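Local coordinates for protein endoglucanase (Clostridium thermocellum, PDB 2YIK) that probably hydrolyses internal beta-1,4-glucosidic bonds of cellulose as a family 9 glycoside hydrolase of a cellulose-degrading bacterium, at residues 235-238 with 239-242; 418-421 with 422-425. All coordinates share one frame; numbering follows the deposited sequence.

In the fold
Contacts 1 and 2 are both local, each within one continuous piece of chain, and both belong to the helical family 9 catalytic domain, their centres about 35 Å apart. They share no element: residues 235-242 turn out of a loop into helix 238-257, whereas residues 418-425 lie within helix 416-428. Contact 1 is at the surface, and its chemistry is that of a helix start, with a carboxylate capping a backbone N-H. Contact 2 is partly buried in mid-helix, where main-chain bonds already pair successive N-H and C=O groups; there side chains add an aliphatic contact over an indole and a serine hydroxyl bond to a carbonyl.

Contact 1: residues 235-238 with 239-242; sequences DTDP and QYAA
Asp237 grips the start of helix 238-257 twice, once through its side chain and once through its main chain. Its OD1 accepts the N-H of Tyr240, with 3.2 Å between Tyr240 N and Asp237 OD1. The N-H meets this oxygen from above the carboxylate plane, 60° out of it. Asp237 O takes the first regular helical bond, from Ala241 N at 2.9 Å, and the next follows from Ala242 N to Pro238 O at 2.8 Å. The other carboxylate oxygen, OD2, is held in a salt bridge to Arg159 of helix 151-167, so one short acid side chain serves the new helix and its neighbour.

Asp237 is thus the N-cap residue of a helix in the all-helical (alpha/alpha)6 barrel expected of family 9. An aspartate suits this place because an acceptor on a short stem can fold back onto an N-H of the first turn, and its negative charge probably interacts favourably with the helix dipole. Pro238 fits directly after it: its ring restrains phi to a helical value, and a first-turn residue needs no N-H to donate.

With CG anti to the backbone N (chi1 -171°), the carboxylate of Asp237 is carried against Tyr240, and Asp237 CG lies 3.3 Å from Tyr240 CB. The carboxylate and phenol ring planes are inclined by 44°. Beyond this the tyrosine reaches toward helix 151-167: its OH hydrogen-bonds Asp163, and its ring makes a cation-pi contact with the same Arg159. Small and buried, Ala241 packs against Tyr230 and Phe233 of helix 216-233, its CB lying 3.5 Å from Asp237 O.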
loop_
_atom_site.group_PDB
_atom_site.type_symbol
_atom_site.label_atom_id
_atom_site.label_comp_id
_atom_site.label_asym_id
_atom_site.label_seq_id
_atom_site.Cartn_x
_atom_site.Cartn_y
_atom_site.Cartn_z
ATOM N N ASP A 235 12.764 3.034 -17.251
ATOM C CA ASP A 235 13.452 2.408 -18.376
ATOM C C ASP A 235 12.450 1.953 -19.411
ATOM O O ASP A 235 12.689 2.025 -20.619
ATOM C CB ASP A 235 14.266 1.203 -17.893
ATOM C CG ASP A 235 15.328 1.588 -16.880
ATOM O OD1 ASP A 235 16.193 2.426 -17.220
ATOM O OD2 ASP A 235 15.301 1.060 -15.748
ATOM N N THR A 236 11.302 1.523 -18.910
ATOM C CA THR A 236 10.218 0.998 -19.712
ATOM C C THR A 236 9.276 2.012 -20.379
ATOM O O THR A 236 8.797 1.770 -21.488
ATOM C CB THR A 236 9.439 -0.037 -18.835
ATOM O OG1 THR A 236 9.704 -1.353 -19.334
ATOM C CG2 THR A 236 7.946 0.222 -18.801
ATOM N N ASP A 237 9.017 3.137 -19.720
ATOM C CA ASP A 237 8.135 4.179 -20.265
ATOM C C ASP A 237 8.655 5.485 -19.667
ATOM O O ASP A 237 8.035 6.059 -18.769
ATOM C CB ASP A 237 6.684 3.941 -19.813
ATOM C CG ASP A 237 5.676 4.855 -20.511
ATOM O OD1 ASP A 237 6.056 5.957 -20.964
ATOM O OD2 ASP A 237 4.485 4.472 -20.583
ATOM N N PRO A 238 9.801 5.979 -20.167
ATOM C CA PRO A 238 10.443 7.216 -19.698
ATOM C C PRO A 238 9.536 8.439 -19.528
ATOM O O PRO A 238 9.662 9.181 -18.550
ATOM C CB PRO A 238 11.532 7.459 -20.744
ATOM C CG PRO A 238 11.821 6.087 -21.271
ATOM C CD PRO A 238 10.446 5.502 -21.400
ATOM N N GLN A 239 8.634 8.653 -20.479
ATOM C CA GLN A 239 7.733 9.801 -20.417
ATOM C C GLN A 239 6.754 9.687 -19.255
ATOM O O GLN A 239 6.497 10.664 -18.555
ATOM C CB GLN A 239 6.958 9.937 -21.724
ATOM C CG GLN A 239 6.157 11.228 -21.830
ATOM C CD GLN A 239 5.603 11.441 -23.228
ATOM O OE1 GLN A 239 4.398 11.303 -23.468
ATOM N NE2 GLN A 239 6.487 11.770 -24.167
ATOM N N TYR A 240 6.207 8.491 -19.064
ATOM C CA TYR A 240 5.268 8.243 -17.977
ATOM C C TYR A 240 6.004 8.337 -16.650
ATOM O O TYR A 240 5.479 8.863 -15.668
ATOM C CB TYR A 240 4.648 6.851 -18.111
ATOM C CG TYR A 240 3.690 6.495 -16.994
ATOM C CD1 TYR A 240 2.513 7.220 -16.799
ATOM C CD2 TYR A 240 3.946 5.422 -16.145
ATOM C CE1 TYR A 240 1.611 6.880 -15.787
ATOM C CE2 TYR A 240 3.050 5.071 -15.127
ATOM C CZ TYR A 240 1.886 5.805 -14.957
ATOM O OH TYR A 240 0.989 5.474 -13.969
ATOM N N ALA A 241 7.224 7.814 -16.625
ATOM C CA ALA A 241 8.040 7.844 -15.421
ATOM C C ALA A 241 8.349 9.282 -15.040
ATOM O O ALA A 241 8.309 9.650 -13.860
ATOM C CB ALA A 241 9.338 7.072 -15.648
ATOM N N ALA A 242 8.659 10.096 -16.048
ATOM C CA ALA A 242 8.976 11.504 -15.826
ATOM C C ALA A 242 7.773 12.216 -15.242
ATOM O O ALA A 242 7.913 13.060 -14.357
ATOM C CB ALA A 242 9.387 12.177 -17.140
#

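Contact 2: residues 418-421 with 422-425; sequences ANWA and RSQM
Gln424 lays its aliphatic stem over one face of the Trp420 indole, an i to i+4 CH-pi contact along helix 416-428 of the family 9 catalytic domain. Gln424 CG stands 3.9 Å from the centroid of the six-membered ring of Trp420, 28° off the ring normal. The same Gln424 CG comes within 3.5 Å of Trp420 CE2. Spaced about one turn apart, the two side chains are brought together by different torsions: CG of Trp420 is anti to its own N (chi1 169°), while that of Gln424 is anti to its carbonyl carbon and the chain bends at chi2. The amide plane runs almost parallel to the indole, 4° from it. Glutamine suits the position, since its methylenes can cover an aromatic surface, as an alkyl side chain would, while it keeps a polar end.

Outside the helix, Trp420 packs on Trp372 of helix 363-373 and Ala399 of helix 392-408. Ala418, small and buried, lies against Leu404 of helix 392-408. Arg422 stretches out fully, its NE bonded to the hydroxyl of Tyr40.

Ser423 turns its short side chain back on the helix. Trp420 O already accepts the helical bond from Gln424 N at 3.0 Å, and Ser423 OG adds a second at 2.7 Å, donated in the carbonyl plane and on a lone pair of Trp420 O.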
loop_
_atom_site.group_PDB
_atom_site.type_symbol
_atom_site.label_atom_id
_atom_site.label_comp_id
_atom_site.label_asym_id
_atom_site.label_seq_id
_atom_site.Cartn_x
_atom_site.Cartn_y
_atom_site.Cartn_z
ATOM N N ALA A 418 14.913 -15.231 5.444
ATOM C CA ALA A 418 14.098 -15.752 4.355
ATOM C C ALA A 418 13.519 -17.119 4.729
ATOM O O ALA A 418 12.363 -17.412 4.429
ATOM C CB ALA A 418 14.931 -15.870 3.088
ATOM N N ASN A 419 14.327 -17.958 5.374
ATOM C CA ASN A 419 13.862 -19.279 5.783
ATOM C C ASN A 419 12.687 -19.105 6.733
ATOM O O ASN A 419 11.702 -19.841 6.654
ATOM C CB ASN A 419 14.980 -20.073 6.470
ATOM C CG ASN A 419 16.144 -20.357 5.539
ATOM O OD1 ASN A 419 15.973 -20.421 4.324
ATOM N ND2 ASN A 419 17.333 -20.540 6.107
ATOM N N TRP A 420 12.793 -18.126 7.629
ATOM C CA TRP A 420 11.718 -17.850 8.572
ATOM C C TRP A 420 10.483 -17.362 7.813
ATOM O O TRP A 420 9.357 -17.797 8.083
ATOM C CB TRP A 420 12.141 -16.775 9.568
ATOM C CG TRP A 420 10.993 -16.261 10.380
ATOM C CD1 TRP A 420 10.422 -16.858 11.463
ATOM C CD2 TRP A 420 10.246 -15.058 10.141
ATOM N NE1 TRP A 420 9.364 -16.102 11.918
ATOM C CE2 TRP A 420 9.235 -14.995 11.126
ATOM C CE3 TRP A 420 10.334 -14.033 9.192
ATOM C CZ2 TRP A 420 8.314 -13.938 11.186
ATOM C CZ3 TRP A 420 9.421 -12.984 9.252
ATOM C CH2 TRP A 420 8.423 -12.946 10.245
ATOM N N ALA A 421 10.699 -16.442 6.875
ATOM C CA ALA A 421 9.602 -15.892 6.077
ATOM C C ALA A 421 8.842 -17.031 5.398
ATOM O O ALA A 421 7.613 -17.045 5.371
ATOM C CB ALA A 421 10.145 -14.925 5.025
ATOM N N ARG A 422 9.592 -17.984 4.856
ATOM C CA ARG A 422 8.996 -19.129 4.187
ATOM C C ARG A 422 8.115 -19.947 5.130
ATOM O O ARG A 422 7.025 -20.377 4.753
ATOM C CB ARG A 422 10.078 -20.037 3.606
ATOM C CG ARG A 422 9.507 -21.073 2.663
ATOM C CD ARG A 422 10.552 -22.052 2.163
ATOM N NE ARG A 422 10.010 -22.875 1.085
ATOM C CZ ARG A 422 10.714 -23.765 0.392
ATOM N NH1 ARG A 422 11.995 -23.959 0.668
ATOM N NH2 ARG A 422 10.138 -24.450 -0.591
ATOM N N SER A 423 8.592 -20.171 6.350
ATOM C CA SER A 423 7.817 -20.935 7.317
ATOM C C SER A 423 6.502 -20.204 7.591
ATOM O O SER A 423 5.458 -20.828 7.747
ATOM C CB SER A 423 8.604 -21.130 8.622
ATOM O OG SER A 423 8.613 -19.961 9.422
ATOM N N GLN A 424 6.549 -18.877 7.624
ATOM C CA GLN A 424 5.347 -18.098 7.882
ATOM C C GLN A 424 4.377 -18.119 6.697
ATOM O O GLN A 424 3.167 -18.236 6.894
ATOM C CB GLN A 424 5.717 -16.659 8.260
ATOM C CG GLN A 424 6.498 -16.535 9.576
ATOM C CD GLN A 424 5.813 -17.236 10.744
ATOM O OE1 GLN A 424 6.263 -18.290 11.209
ATOM N NE2 GLN A 424 4.719 -16.657 11.219
ATOM N N MET A 425 4.892 -18.012 5.473
ATOM C CA MET A 425 4.008 -18.055 4.305
ATOM C C MET A 425 3.369 -19.438 4.209
ATOM O O MET A 425 2.179 -19.560 3.897
ATOM C CB MET A 425 4.766 -17.764 3.008
ATOM C CG MET A 425 3.845 -17.653 1.793
ATOM S SD MET A 425 2.630 -16.308 1.983
ATOM C CE MET A 425 3.649 -14.878 1.377
#